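Local coordinates for 5-carboxyvanillate decarboxylase (Sphingomonas paucimobilis, PDB 4L6D), which probably catalyses the manganese-dependent decarboxylation of 5-carboxyvanillate to vanillate on an amidohydrolase barrel, at residues 17-22 against 82-87; 92-97 against 129-134; 120-125 against 154-159; 159-164 against 219-224. One frame throughout, in Å; residues are numbered along the deposited sequence.

Contact 1: 17-22 against 82-87; sequences VDALRA and QMFDAE
The ring of Phe84 packs against Ala19 and Leu20 in a small, buried, apolar contact that joins helix 14-23 to the loop running into helix 86-106. The helix follows the first strand of the amidohydrolase barrel and the loop follows the second, so the two pieces are neighbours in the fold. Phe84 does the reaching. With chi1 at -52° its ring is set anti to the carbonyl carbon and extends to the helix with its far end in front. Its CZ stands 3.5 Å from Ala19 CB, a methyl whose bond from the backbone points toward the loop. The neighbouring ring atom CE1 of Phe84 lies 3.8 Å from the same Ala19 CB. Leu20 adds one branch, its CD2 coming within 3.8 Å of Phe84 CZ, and its side chain crosses that of Phe84 at about a right angle. Both methyls approach the ring obliquely. Leu92 of helix 86-106 touches Ala19 and Phe84 as well. A serine in place of Phe84 would probably leave a gap beside Ala19 and Leu20 and weaken the loop's hold on the helix. Because the side chains that meet here are hydrocarbon, the attraction between the two segments comes from close fit and burial, without directed bonds.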
loop_
_atom_site.group_PDB
_atom_site.type_symbol
_atom_site.label_atom_id
_atom_site.label_comp_id
_atom_site.label_asym_id
_atom_site.label_seq_id
_atom_site.Cartn_x
_atom_site.Cartn_y
_atom_site.Cartn_z
ATOM N N VAL A 17 -15.077 -26.835 -3.857
ATOM C CA VAL A 17 -16.197 -26.169 -4.519
ATOM C C VAL A 17 -17.494 -26.445 -3.774
ATOM O O VAL A 17 -18.242 -25.517 -3.459
ATOM C CB VAL A 17 -16.338 -26.623 -5.984
ATOM C CG1 VAL A 17 -17.666 -26.129 -6.581
ATOM C CG2 VAL A 17 -15.170 -26.120 -6.802
ATOM N N ASP A 18 -17.749 -27.715 -3.464
ATOM C CA ASP A 18 -19.001 -28.088 -2.810
ATOM C C ASP A 18 -19.112 -27.428 -1.448
ATOM O O ASP A 18 -20.189 -26.953 -1.057
ATOM C CB ASP A 18 -19.130 -29.609 -2.679
ATOM C CG ASP A 18 -19.352 -30.298 -4.022
ATOM O OD1 ASP A 18 -19.672 -29.600 -5.005
ATOM O OD2 ASP A 18 -19.214 -31.539 -4.091
ATOM N N ALA A 19 -18.003 -27.401 -0.715
ATOM C CA ALA A 19 -18.010 -26.783 0.602
ATOM C C ALA A 19 -18.225 -25.268 0.521
ATOM O O ALA A 19 -18.925 -24.699 1.362
ATOM C CB ALA A 19 -16.727 -27.111 1.353
ATOM N N LEU A 20 -17.638 -24.619 -0.479
ATOM C CA LEU A 20 -17.842 -23.176 -0.655
ATOM C C LEU A 20 -19.259 -22.836 -1.128
ATOM O O LEU A 20 -19.795 -21.817 -0.726
ATOM C CB LEU A 20 -16.800 -22.573 -1.598
ATOM C CG LEU A 20 -15.407 -22.452 -0.993
ATOM C CD1 LEU A 20 -14.412 -22.084 -2.079
ATOM C CD2 LEU A 20 -15.382 -21.403 0.115
ATOM N N ARG A 21 -19.854 -23.675 -1.975
ATOM C CA ARG A 21 -21.266 -23.506 -2.327
ATOM C C ARG A 21 -22.135 -23.477 -1.068
ATOM O O ARG A 21 -22.973 -22.589 -0.898
ATOM C CB ARG A 21 -21.753 -24.623 -3.263
ATOM C CG ARG A 21 -21.208 -24.540 -4.693
ATOM C CD ARG A 21 -22.210 -25.153 -5.684
ATOM N NE ARG A 21 -21.719 -25.129 -7.061
ATOM C CZ ARG A 21 -21.171 -26.174 -7.673
ATOM N NH1 ARG A 21 -21.045 -27.328 -7.031
ATOM N NH2 ARG A 21 -20.749 -26.069 -8.929
ATOM N N ALA A 22 -21.923 -24.443 -0.177
ATOM C CA ALA A 22 -22.662 -24.472 1.077
ATOM C C ALA A 22 -22.328 -23.247 1.931
ATOM O O ALA A 22 -23.223 -22.625 2.515
ATOM C CB ALA A 22 -22.378 -25.759 1.844
ATOM N N GLN A 82 -9.627 -21.684 4.394
ATOM C CA GLN A 82 -9.524 -20.853 5.589
ATOM C C GLN A 82 -10.834 -20.308 6.135
ATOM O O GLN A 82 -10.871 -19.845 7.272
ATOM C CB GLN A 82 -8.537 -19.715 5.346
ATOM C CG GLN A 82 -7.104 -20.196 5.219
ATOM C CD GLN A 82 -6.260 -19.207 4.461
ATOM O OE1 GLN A 82 -5.923 -19.424 3.293
ATOM N NE2 GLN A 82 -5.916 -18.102 5.121
ATOM N N MET A 83 -11.907 -20.360 5.348
ATOM C CA MET A 83 -13.195 -19.870 5.847
ATOM C C MET A 83 -13.977 -20.892 6.674
ATOM O O MET A 83 -14.933 -20.532 7.356
ATOM C CB MET A 83 -14.084 -19.370 4.711
ATOM C CG MET A 83 -13.461 -18.246 3.911
ATOM S SD MET A 83 -14.629 -17.469 2.794
ATOM C CE MET A 83 -15.585 -16.481 3.948
ATOM N N PHE A 84 -13.579 -22.160 6.602
ATOM C CA PHE A 84 -14.313 -23.241 7.250
ATOM C C PHE A 84 -13.945 -23.383 8.726
ATOM O O PHE A 84 -12.944 -22.833 9.186
ATOM C CB PHE A 84 -14.037 -24.567 6.524
ATOM C CG PHE A 84 -14.268 -24.508 5.035
ATOM C CD1 PHE A 84 -15.463 -24.042 4.523
ATOM C CD2 PHE A 84 -13.282 -24.914 4.149
ATOM C CE1 PHE A 84 -15.673 -23.984 3.156
ATOM C CE2 PHE A 84 -13.490 -24.857 2.778
ATOM C CZ PHE A 84 -14.690 -24.391 2.283
ATOM N N ASP A 85 -14.738 -24.140 9.475
ATOM C CA ASP A 85 -14.330 -24.471 10.836
ATOM C C ASP A 85 -13.067 -25.332 10.791
ATOM O O ASP A 85 -12.680 -25.823 9.725
ATOM C CB ASP A 85 -15.449 -25.166 11.611
ATOM C CG ASP A 85 -15.907 -26.454 10.957
ATOM O OD1 ASP A 85 -15.090 -27.385 10.819
ATOM O OD2 ASP A 85 -17.101 -26.549 10.603
ATOM N N ALA A 86 -12.422 -25.503 11.939
ATOM C CA ALA A 86 -11.123 -26.176 11.979
ATOM C C ALA A 86 -11.137 -27.603 11.416
ATOM O O ALA A 86 -10.284 -27.946 10.598
ATOM C CB ALA A 86 -10.566 -26.167 13.397
ATOM N N GLU A 87 -12.092 -28.428 11.835
ATOM C CA GLU A 87 -12.104 -29.817 11.388
ATOM C C GLU A 87 -12.387 -29.925 9.894
ATOM O O GLU A 87 -11.781 -30.728 9.195
ATOM C CB GLU A 87 -13.120 -30.636 12.181
ATOM C CG GLU A 87 -12.908 -30.576 13.684
ATOM C CD GLU A 87 -13.785 -29.529 14.373
ATOM O OE1 GLU A 87 -13.751 -28.334 13.984
ATOM O OE2 GLU A 87 -14.516 -29.914 15.315
#

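Contact 2: 92-97 against 129-134; sequences LARIAN and IERVAT. With VNL (4-hydroxy-3-methoxybenzoate), chain K.
Arg94 meets Arg131, and Asn97 meets Val132, between two adjacent outer helices of the amidohydrolase (beta/alpha)8 barrel. The short segments run nearly parallel, with their axes 11.2 Å from each other. The charged interactions centre on Arg94, whose guanidinium presents one edge to the carboxylate of a vanillate bound apart from the manganese site of Glu8, His174 and Asp297. Its CG is anti to the backbone N (chi1 -167°), and the chain then bends at chi2 and chi3, turning that edge to the ligand. Arg94 NE gives a hydrogen bond of 2.9 Å to VNL O1, and Arg94 NH1 gives one of 2.9 Å to VNL O2, both almost straight at 172°. The remaining nitrogen, NH2, forms a salt bridge with Asp98, which also pairs with Arg131 NH2; Arg131 NH1 in turn is paired with Glu128. A leucine at Arg94 would probably leave the vanillate carboxylate without these two donors and Asp98 without one of its arginine mates. In the packing, Arg94 lays its CD over one face of the Arg131 guanidinium, and its CG is 3.4 Å from Arg131 NH1. The two guanidinium planes are steeply turned, 78° apart. Asn97 spends its amide on Glu128 and on Thr116 N, while its ND2 also rests 3.3 Å from Val132 CG2.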
loop_
_atom_site.group_PDB
_atom_site.type_symbol
_atom_site.label_atom_id
_atom_site.label_comp_id
_atom_site.label_asym_id
_atom_site.label_seq_id
_atom_site.Cartn_x
_atom_site.Cartn_y
_atom_site.Cartn_z
ATOM N N LEU A 92 -10.456 -30.869 4.401
ATOM C CA LEU A 92 -10.447 -30.435 3.011
ATOM C C LEU A 92 -9.053 -30.082 2.511
ATOM O O LEU A 92 -8.751 -30.268 1.337
ATOM C CB LEU A 92 -11.421 -29.279 2.786
ATOM C CG LEU A 92 -12.879 -29.723 2.842
ATOM C CD1 LEU A 92 -13.779 -28.500 2.737
ATOM C CD2 LEU A 92 -13.180 -30.742 1.732
ATOM N N ALA A 93 -8.196 -29.572 3.390
ATOM C CA ALA A 93 -6.830 -29.286 2.973
ATOM C C ALA A 93 -6.131 -30.586 2.615
ATOM O O ALA A 93 -5.431 -30.660 1.606
ATOM C CB ALA A 93 -6.063 -28.539 4.067
ATOM N N ARG A 94 -6.322 -31.604 3.444
ATOM C CA ARG A 94 -5.704 -32.896 3.192
ATOM C C ARG A 94 -6.173 -33.445 1.843
ATOM O O ARG A 94 -5.355 -33.905 1.038
ATOM C CB ARG A 94 -6.015 -33.863 4.343
ATOM C CG ARG A 94 -5.181 -35.144 4.352
ATOM C CD ARG A 94 -5.715 -36.182 3.388
ATOM N NE ARG A 94 -7.039 -36.646 3.795
ATOM C CZ ARG A 94 -7.881 -37.291 2.999
ATOM N NH1 ARG A 94 -9.053 -37.685 3.469
ATOM N NH2 ARG A 94 -7.552 -37.529 1.734
ATOM N N ILE A 95 -7.481 -33.385 1.599
ATOM C CA ILE A 95 -8.056 -33.880 0.348
ATOM C C ILE A 95 -7.562 -33.065 -0.840
ATOM O O ILE A 95 -7.128 -33.621 -1.858
ATOM C CB ILE A 95 -9.594 -33.867 0.412
ATOM C CG1 ILE A 95 -10.088 -34.953 1.374
ATOM C CG2 ILE A 95 -10.209 -34.041 -0.981
ATOM C CD1 ILE A 95 -11.558 -34.826 1.728
ATOM N N ALA A 96 -7.594 -31.743 -0.700
ATOM C CA ALA A 96 -7.140 -30.865 -1.772
ATOM C C ALA A 96 -5.659 -31.074 -2.067
ATOM O O ALA A 96 -5.220 -30.950 -3.214
ATOM C CB ALA A 96 -7.399 -29.413 -1.433
ATOM N N ASN A 97 -4.878 -31.389 -1.033
ATOM C CA ASN A 97 -3.453 -31.660 -1.246
ATOM C C ASN A 97 -3.211 -32.979 -1.970
ATOM O O ASN A 97 -2.345 -33.070 -2.847
ATOM C CB ASN A 97 -2.679 -31.635 0.072
ATOM C CG ASN A 97 -2.544 -30.236 0.634
ATOM O OD1 ASN A 97 -2.683 -29.249 -0.086
ATOM N ND2 ASN A 97 -2.236 -30.147 1.923
ATOM N N ILE A 129 1.690 -30.002 6.736
ATOM C CA ILE A 129 2.825 -29.364 6.072
ATOM C C ILE A 129 3.965 -30.368 5.902
ATOM O O ILE A 129 4.541 -30.468 4.817
ATOM C CB ILE A 129 3.258 -28.100 6.837
ATOM C CG1 ILE A 129 2.217 -27.008 6.605
ATOM C CG2 ILE A 129 4.651 -27.629 6.406
ATOM C CD1 ILE A 129 2.220 -25.904 7.638
ATOM N N GLU A 130 4.258 -31.134 6.948
ATOM C CA GLU A 130 5.288 -32.159 6.854
ATOM C C GLU A 130 4.922 -33.203 5.803
ATOM O O GLU A 130 5.777 -33.622 5.024
ATOM C CB GLU A 130 5.526 -32.826 8.209
ATOM C CG GLU A 130 6.494 -34.001 8.141
ATOM C CD GLU A 130 6.832 -34.570 9.501
ATOM O OE1 GLU A 130 7.473 -35.637 9.541
ATOM O OE2 GLU A 130 6.466 -33.954 10.525
ATOM N N ARG A 131 3.654 -33.608 5.761
ATOM C CA ARG A 131 3.218 -34.597 4.773
ATOM C C ARG A 131 3.348 -34.060 3.342
ATOM O O ARG A 131 3.772 -34.786 2.439
ATOM C CB ARG A 131 1.776 -35.053 5.060
ATOM C CG ARG A 131 1.323 -36.251 4.233
ATOM C CD ARG A 131 -0.128 -36.645 4.527
ATOM N NE ARG A 131 -1.071 -35.716 3.915
ATOM C CZ ARG A 131 -1.675 -35.919 2.748
ATOM N NH1 ARG A 131 -2.513 -35.006 2.277
ATOM N NH2 ARG A 131 -1.459 -37.032 2.057
ATOM N N VAL A 132 2.984 -32.796 3.147
ATOM C CA VAL A 132 3.106 -32.145 1.845
ATOM C C VAL A 132 4.555 -32.176 1.359
ATOM O O VAL A 132 4.826 -32.495 0.198
ATOM C CB VAL A 132 2.577 -30.684 1.917
ATOM C CG1 VAL A 132 3.012 -29.871 0.710
ATOM C CG2 VAL A 132 1.054 -30.682 2.058
ATOM N N ALA A 133 5.478 -31.881 2.270
ATOM C CA ALA A 133 6.894 -31.809 1.942
ATOM C C ALA A 133 7.515 -33.177 1.687
ATOM O O ALA A 133 8.220 -33.357 0.695
ATOM C CB ALA A 133 7.656 -31.076 3.050
ATOM N N THR A 134 7.244 -34.139 2.568
ATOM C CA THR A 134 7.995 -35.391 2.565
ATOM C C THR A 134 7.306 -36.565 1.891
ATOM O O THR A 134 7.984 -37.468 1.398
ATOM C CB THR A 134 8.396 -35.816 3.992
ATOM O OG1 THR A 134 7.229 -36.174 4.740
ATOM C CG2 THR A 134 9.111 -34.692 4.694
HETATM C C1 VNL K . -9.422 -35.777 8.108
HETATM C CO1 VNL K . -8.780 -34.632 8.615
HETATM C CO2 VNL K . -10.602 -36.281 8.704
HETATM C CM1 VNL K . -9.305 -33.954 9.730
HETATM C CM2 VNL K . -11.143 -35.619 9.806
HETATM O OM VNL K . -12.286 -36.019 10.444
HETATM C CZ VNL K . -10.477 -34.412 10.329
HETATM C CC VNL K . -8.839 -36.491 6.921
HETATM C CV VNL K . -13.077 -37.111 9.921
HETATM O O1 VNL K . -7.652 -36.270 6.581
HETATM O O2 VNL K . -9.574 -37.306 6.305
HETATM O O3 VNL K . -11.020 -33.826 11.451
#

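Contact 3: 120-125 against 154-159; sequences QDPASA and DPFFHP
Pro122 lies over one face of the Phe156 ring, its CG 3.8 Å from the ring centroid and 22° off the normal, a CH-pi contact shifted toward the rim. The adjacent CD of Pro122 comes within 3.4 Å of Phe156 CZ. Phe156 reaches this place because its CG is anti to the backbone N (chi1 180°), which swings the ring across to the proline. At the ring edge, in plane, sits the backbone O of Gln120, 3.7 Å from Phe156 CZ. Pro122 CG also rests 3.3 Å from the carbonyl O of Phe156, so one proline carbon touches both the ring and the backbone of Phe156. The contact joins the starts of helices 122-134 and 158-167, which follow consecutive strands of the barrel, 111-115 and 140-144. An aspartate shapes the backbone on each segment. Asp121 is the N-cap of helix 122-134: its OD1 takes the Ser124 N-H at 3.1 Å, from above the carboxylate plane, and its OD2 accepts from Ser124 OG at 2.7 Å. Asp154 forms an Asx turn at the 3-10 segment leading into helix 158-167; its OD1 uses the anti lone pair to accept from Phe156 N at 2.9 Å, fixing the backbone from which the ring extends. Gln120 NE2 donates to Phe84 O and Val81 O. Pro159 CB adds a looser contact, 4.1 Å from Pro122 CB.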
loop_
_atom_site.group_PDB
_atom_site.type_symbol
_atom_site.label_atom_id
_atom_site.label_comp_id
_atom_site.label_asym_id
_atom_site.label_seq_id
_atom_site.Cartn_x
_atom_site.Cartn_y
_atom_site.Cartn_z
ATOM N N GLN A 120 -6.386 -22.607 11.079
ATOM C CA GLN A 120 -7.366 -22.665 12.172
ATOM C C GLN A 120 -6.931 -23.640 13.266
ATOM O O GLN A 120 -7.308 -23.493 14.435
ATOM C CB GLN A 120 -8.739 -23.142 11.660
ATOM C CG GLN A 120 -9.427 -22.295 10.592
ATOM C CD GLN A 120 -9.133 -22.789 9.191
ATOM O OE1 GLN A 120 -7.977 -22.869 8.787
ATOM N NE2 GLN A 120 -10.181 -23.115 8.435
ATOM N N ASP A 121 -6.190 -24.671 12.866
ATOM C CA ASP A 121 -5.686 -25.694 13.781
ATOM C C ASP A 121 -4.196 -25.828 13.508
ATOM O O ASP A 121 -3.789 -26.638 12.692
ATOM C CB ASP A 121 -6.398 -27.025 13.518
ATOM C CG ASP A 121 -5.923 -28.155 14.422
ATOM O OD1 ASP A 121 -4.901 -28.028 15.131
ATOM O OD2 ASP A 121 -6.581 -29.215 14.418
ATOM N N PRO A 122 -3.374 -25.031 14.199
ATOM C CA PRO A 122 -1.941 -24.991 13.896
ATOM C C PRO A 122 -1.231 -26.331 14.067
ATOM O O PRO A 122 -0.368 -26.655 13.245
ATOM C CB PRO A 122 -1.407 -23.974 14.904
ATOM C CG PRO A 122 -2.555 -23.023 15.070
ATOM C CD PRO A 122 -3.771 -23.935 15.099
ATOM N N ALA A 123 -1.585 -27.095 15.091
ATOM C CA ALA A 123 -0.915 -28.367 15.323
ATOM C C ALA A 123 -1.221 -29.379 14.213
ATOM O O ALA A 123 -0.320 -30.088 13.750
ATOM C CB ALA A 123 -1.261 -28.932 16.700
ATOM N N SER A 124 -2.476 -29.440 13.771
ATOM C CA SER A 124 -2.824 -30.325 12.655
ATOM C C SER A 124 -2.221 -29.824 11.348
ATOM O O SER A 124 -1.806 -30.623 10.506
ATOM C CB SER A 124 -4.345 -30.490 12.497
ATOM O OG SER A 124 -4.917 -31.180 13.596
ATOM N N ALA A 125 -2.175 -28.507 11.178
ATOM C CA ALA A 125 -1.573 -27.925 9.985
ATOM C C ALA A 125 -0.104 -28.299 9.901
ATOM O O ALA A 125 0.401 -28.591 8.814
ATOM C CB ALA A 125 -1.749 -26.395 9.969
ATOM N N ASP A 154 0.885 -13.297 14.901
ATOM C CA ASP A 154 0.275 -13.822 16.117
ATOM C C ASP A 154 0.944 -15.145 16.505
ATOM O O ASP A 154 1.079 -16.035 15.668
ATOM C CB ASP A 154 -1.228 -14.013 15.906
ATOM C CG ASP A 154 -1.980 -14.237 17.209
ATOM O OD1 ASP A 154 -1.610 -15.140 17.987
ATOM O OD2 ASP A 154 -2.945 -13.485 17.461
ATOM N N PRO A 155 1.383 -15.263 17.770
ATOM C CA PRO A 155 2.045 -16.480 18.251
ATOM C C PRO A 155 1.189 -17.736 18.133
ATOM O O PRO A 155 1.734 -18.840 18.167
ATOM C CB PRO A 155 2.321 -16.162 19.723
ATOM C CG PRO A 155 2.514 -14.665 19.719
ATOM C CD PRO A 155 1.452 -14.177 18.762
ATOM N N PHE A 156 -0.122 -17.576 17.988
ATOM C CA PHE A 156 -1.000 -18.711 17.731
ATOM C C PHE A 156 -0.515 -19.552 16.550
ATOM O O PHE A 156 -0.662 -20.782 16.549
ATOM C CB PHE A 156 -2.423 -18.214 17.482
ATOM C CG PHE A 156 -3.420 -19.304 17.200
ATOM C CD1 PHE A 156 -3.861 -20.148 18.210
ATOM C CD2 PHE A 156 -3.946 -19.453 15.931
ATOM C CE1 PHE A 156 -4.794 -21.148 17.943
ATOM C CE2 PHE A 156 -4.880 -20.446 15.664
ATOM C CZ PHE A 156 -5.306 -21.280 16.670
ATOM N N PHE A 157 0.081 -18.896 15.561
ATOM C CA PHE A 157 0.504 -19.582 14.348
ATOM C C PHE A 157 1.964 -20.028 14.385
ATOM O O PHE A 157 2.460 -20.562 13.391
ATOM C CB PHE A 157 0.272 -18.708 13.108
ATOM C CG PHE A 157 -1.156 -18.257 12.933
ATOM C CD1 PHE A 157 -2.154 -19.163 12.601
ATOM C CD2 PHE A 157 -1.493 -16.915 13.084
ATOM C CE1 PHE A 157 -3.471 -18.746 12.425
ATOM C CE2 PHE A 157 -2.808 -16.482 12.906
ATOM C CZ PHE A 157 -3.799 -17.399 12.576
ATOM N N HIS A 158 2.652 -19.829 15.507
ATOM C CA HIS A 158 4.048 -20.267 15.582
ATOM C C HIS A 158 4.258 -21.733 15.172
ATOM O O HIS A 158 5.188 -22.016 14.431
ATOM C CB HIS A 158 4.675 -19.979 16.950
ATOM C CG HIS A 158 5.025 -18.540 17.153
ATOM N ND1 HIS A 158 5.509 -18.052 18.349
ATOM C CD2 HIS A 158 4.963 -17.480 16.312
ATOM C CE1 HIS A 158 5.726 -16.754 18.234
ATOM N NE2 HIS A 158 5.404 -16.382 17.010
ATOM N N PRO A 159 3.384 -22.663 15.616
ATOM C CA PRO A 159 3.614 -24.049 15.178
ATOM C C PRO A 159 3.545 -24.242 13.662
ATOM O O PRO A 159 4.212 -25.128 13.132
ATOM C CB PRO A 159 2.483 -24.824 15.865
ATOM C CG PRO A 159 2.193 -24.025 17.089
ATOM C CD PRO A 159 2.332 -22.591 16.651
#

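Contact 4: 159-164 against 219-224; sequences PVFEAI and PRLKIV
The Phe161 ring is the flat group here, and Leu221 approaches it obliquely with one methyl, the CD1 of Leu221 lying 3.8 Å from Phe161 CD1. The ring also meets that of Tyr152, with the two planes at about 65°. Leu221 spreads its two branches over residues one turn apart on helix 158-167. CD1 goes to the Phe161 ring, while CD2 of Leu221 lies mainly on Ile164, 3.8 Å from Ile164 CG2 and 4.1 Å from Ile164 CB. That same CD2 of Leu221 rests 3.8 Å from the backbone O of Phe161, so the methyl sits on the helix surface between the two side chains. Ile164 offers CG2 because this branch is anti to its backbone N, with CG1 at chi1 -65° turned to another side. The Leu221 side chain crosses both partners at about a right angle. In the fold, the contact fastens the helix after strand 140-144 to the loop that enters strand 223-225, on the outer side of the barrel sheet. Leu171 of the intervening strand 171-174 touches Phe161 and Ile164. A polar tie flanks the site, where Arg220 N donates to Glu165. Across the interface itself only hydrocarbon and one carbonyl oxygen meet Leu221, which implies that its side chain is held by burial among branched and aromatic groups, while the bond from Arg220 to Glu165 adds a directed tie between loop and helix.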
loop_
_atom_site.group_PDB
_atom_site.type_symbol
_atom_site.label_atom_id
_atom_site.label_comp_id
_atom_site.label_asym_id
_atom_site.label_seq_id
_atom_site.Cartn_x
_atom_site.Cartn_y
_atom_site.Cartn_z
ATOM N N PRO A 159 3.384 -22.663 15.616
ATOM C CA PRO A 159 3.614 -24.049 15.178
ATOM C C PRO A 159 3.545 -24.242 13.662
ATOM O O PRO A 159 4.212 -25.128 13.132
ATOM C CB PRO A 159 2.483 -24.824 15.865
ATOM C CG PRO A 159 2.193 -24.025 17.089
ATOM C CD PRO A 159 2.332 -22.591 16.651
ATOM N N VAL A 160 2.751 -23.432 12.972
ATOM C CA VAL A 160 2.712 -23.490 11.517
ATOM C C VAL A 160 4.056 -23.093 10.922
ATOM O O VAL A 160 4.628 -23.811 10.096
ATOM C CB VAL A 160 1.619 -22.550 10.969
ATOM C CG1 VAL A 160 1.765 -22.334 9.469
ATOM C CG2 VAL A 160 0.245 -23.100 11.334
ATOM N N PHE A 161 4.572 -21.949 11.360
ATOM C CA PHE A 161 5.813 -21.432 10.784
ATOM C C PHE A 161 7.029 -22.258 11.175
ATOM O O PHE A 161 7.958 -22.383 10.394
ATOM C CB PHE A 161 5.970 -19.933 11.068
ATOM C CG PHE A 161 4.979 -19.125 10.318
ATOM C CD1 PHE A 161 5.145 -18.908 8.967
ATOM C CD2 PHE A 161 3.815 -18.699 10.934
ATOM C CE1 PHE A 161 4.195 -18.208 8.243
ATOM C CE2 PHE A 161 2.855 -18.011 10.219
ATOM C CZ PHE A 161 3.040 -17.769 8.873
ATOM N N GLU A 162 7.002 -22.849 12.363
ATOM C CA GLU A 162 8.037 -23.801 12.749
ATOM C C GLU A 162 8.092 -24.959 11.751
ATOM O O GLU A 162 9.162 -25.319 11.266
ATOM C CB GLU A 162 7.772 -24.322 14.160
ATOM C CG GLU A 162 8.818 -25.297 14.659
ATOM C CD GLU A 162 8.460 -25.844 16.018
ATOM O OE1 GLU A 162 7.294 -26.253 16.200
ATOM O OE2 GLU A 162 9.337 -25.854 16.907
ATOM N N ALA A 163 6.928 -25.506 11.413
ATOM C CA ALA A 163 6.873 -26.626 10.482
ATOM C C ALA A 163 7.251 -26.204 9.067
ATOM O O ALA A 163 7.926 -26.955 8.364
ATOM C CB ALA A 163 5.486 -27.282 10.505
ATOM N N ILE A 164 6.820 -25.013 8.641
ATOM C CA ILE A 164 7.170 -24.530 7.312
ATOM C C ILE A 164 8.681 -24.356 7.214
ATOM O O ILE A 164 9.313 -24.860 6.275
ATOM C CB ILE A 164 6.442 -23.225 6.950
ATOM C CG1 ILE A 164 4.933 -23.473 6.849
ATOM C CG2 ILE A 164 6.995 -22.662 5.635
ATOM C CD1 ILE A 164 4.138 -22.224 6.507
ATOM N N PRO A 219 14.464 -17.846 10.929
ATOM C CA PRO A 219 15.264 -17.128 9.930
ATOM C C PRO A 219 15.387 -17.837 8.594
ATOM O O PRO A 219 15.799 -17.195 7.638
ATOM C CB PRO A 219 16.638 -17.002 10.604
ATOM C CG PRO A 219 16.693 -18.150 11.573
ATOM C CD PRO A 219 15.269 -18.256 12.091
ATOM N N ARG A 220 15.037 -19.122 8.514
ATOM C CA ARG A 220 15.114 -19.822 7.231
ATOM C C ARG A 220 13.785 -19.886 6.477
ATOM O O ARG A 220 13.695 -20.555 5.455
ATOM C CB ARG A 220 15.652 -21.244 7.400
ATOM C CG ARG A 220 17.052 -21.301 7.972
ATOM C CD ARG A 220 18.099 -21.045 6.907
ATOM N NE ARG A 220 18.093 -22.039 5.835
ATOM C CZ ARG A 220 18.668 -23.237 5.904
ATOM N NH1 ARG A 220 19.293 -23.625 7.007
ATOM N NH2 ARG A 220 18.610 -24.057 4.863
ATOM N N LEU A 221 12.751 -19.205 6.966
ATOM C CA LEU A 221 11.506 -19.117 6.214
ATOM C C LEU A 221 11.712 -18.479 4.847
ATOM O O LEU A 221 12.477 -17.516 4.712
ATOM C CB LEU A 221 10.502 -18.251 6.957
ATOM C CG LEU A 221 9.722 -18.869 8.095
ATOM C CD1 LEU A 221 8.814 -17.804 8.690
ATOM C CD2 LEU A 221 8.903 -20.067 7.588
ATOM N N LYS A 222 11.023 -19.000 3.834
ATOM C CA LYS A 222 10.944 -18.305 2.555
ATOM C C LYS A 222 9.479 -18.013 2.255
ATOM O O LYS A 222 8.642 -18.920 2.242
ATOM C CB LYS A 222 11.582 -19.106 1.418
ATOM C CG LYS A 222 11.625 -18.368 0.070
ATOM C CD LYS A 222 12.654 -17.215 0.059
ATOM C CE LYS A 222 14.073 -17.746 -0.109
ATOM N NZ LYS A 222 15.115 -16.707 0.161
ATOM N N ILE A 223 9.191 -16.737 2.049
ATOM C CA ILE A 223 7.845 -16.240 1.774
ATOM C C ILE A 223 7.818 -15.655 0.369
ATOM O O ILE A 223 8.757 -14.970 -0.046
ATOM C CB ILE A 223 7.451 -15.134 2.781
ATOM C CG1 ILE A 223 7.642 -15.606 4.231
ATOM C CG2 ILE A 223 6.017 -14.629 2.515
ATOM C CD1 ILE A 223 6.773 -16.780 4.638
ATOM N N VAL A 224 6.750 -15.932 -0.375
ATOM C CA VAL A 224 6.608 -15.374 -1.711
ATOM C C VAL A 224 5.338 -14.518 -1.762
ATOM O O VAL A 224 4.282 -14.923 -1.262
ATOM C CB VAL A 224 6.576 -16.489 -2.772
ATOM C CG1 VAL A 224 6.220 -15.918 -4.145
ATOM C CG2 VAL A 224 7.940 -17.220 -2.830
#

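The four contacts follow one another round the barrel, contact 1 first along the chain and contact 4 last, with contacts 2 and 3 interleaved. Helix 86-106 serves contacts 1 and 2, helix 122-134 serves contacts 2 and 3, and helix 158-167 serves contacts 3 and 4, which share Pro159. The centres of contact 3 and contact 4 lie about 12 Å apart. Those of contact 1 and contact 4, the ends of the series, are about 25 Å apart. Leu92 bridges contacts 1 and 2, while Ile129 packing on Ile164 links contact 2 with contact 4. Together they join neighbouring outer helices and loops around the parallel barrel sheet.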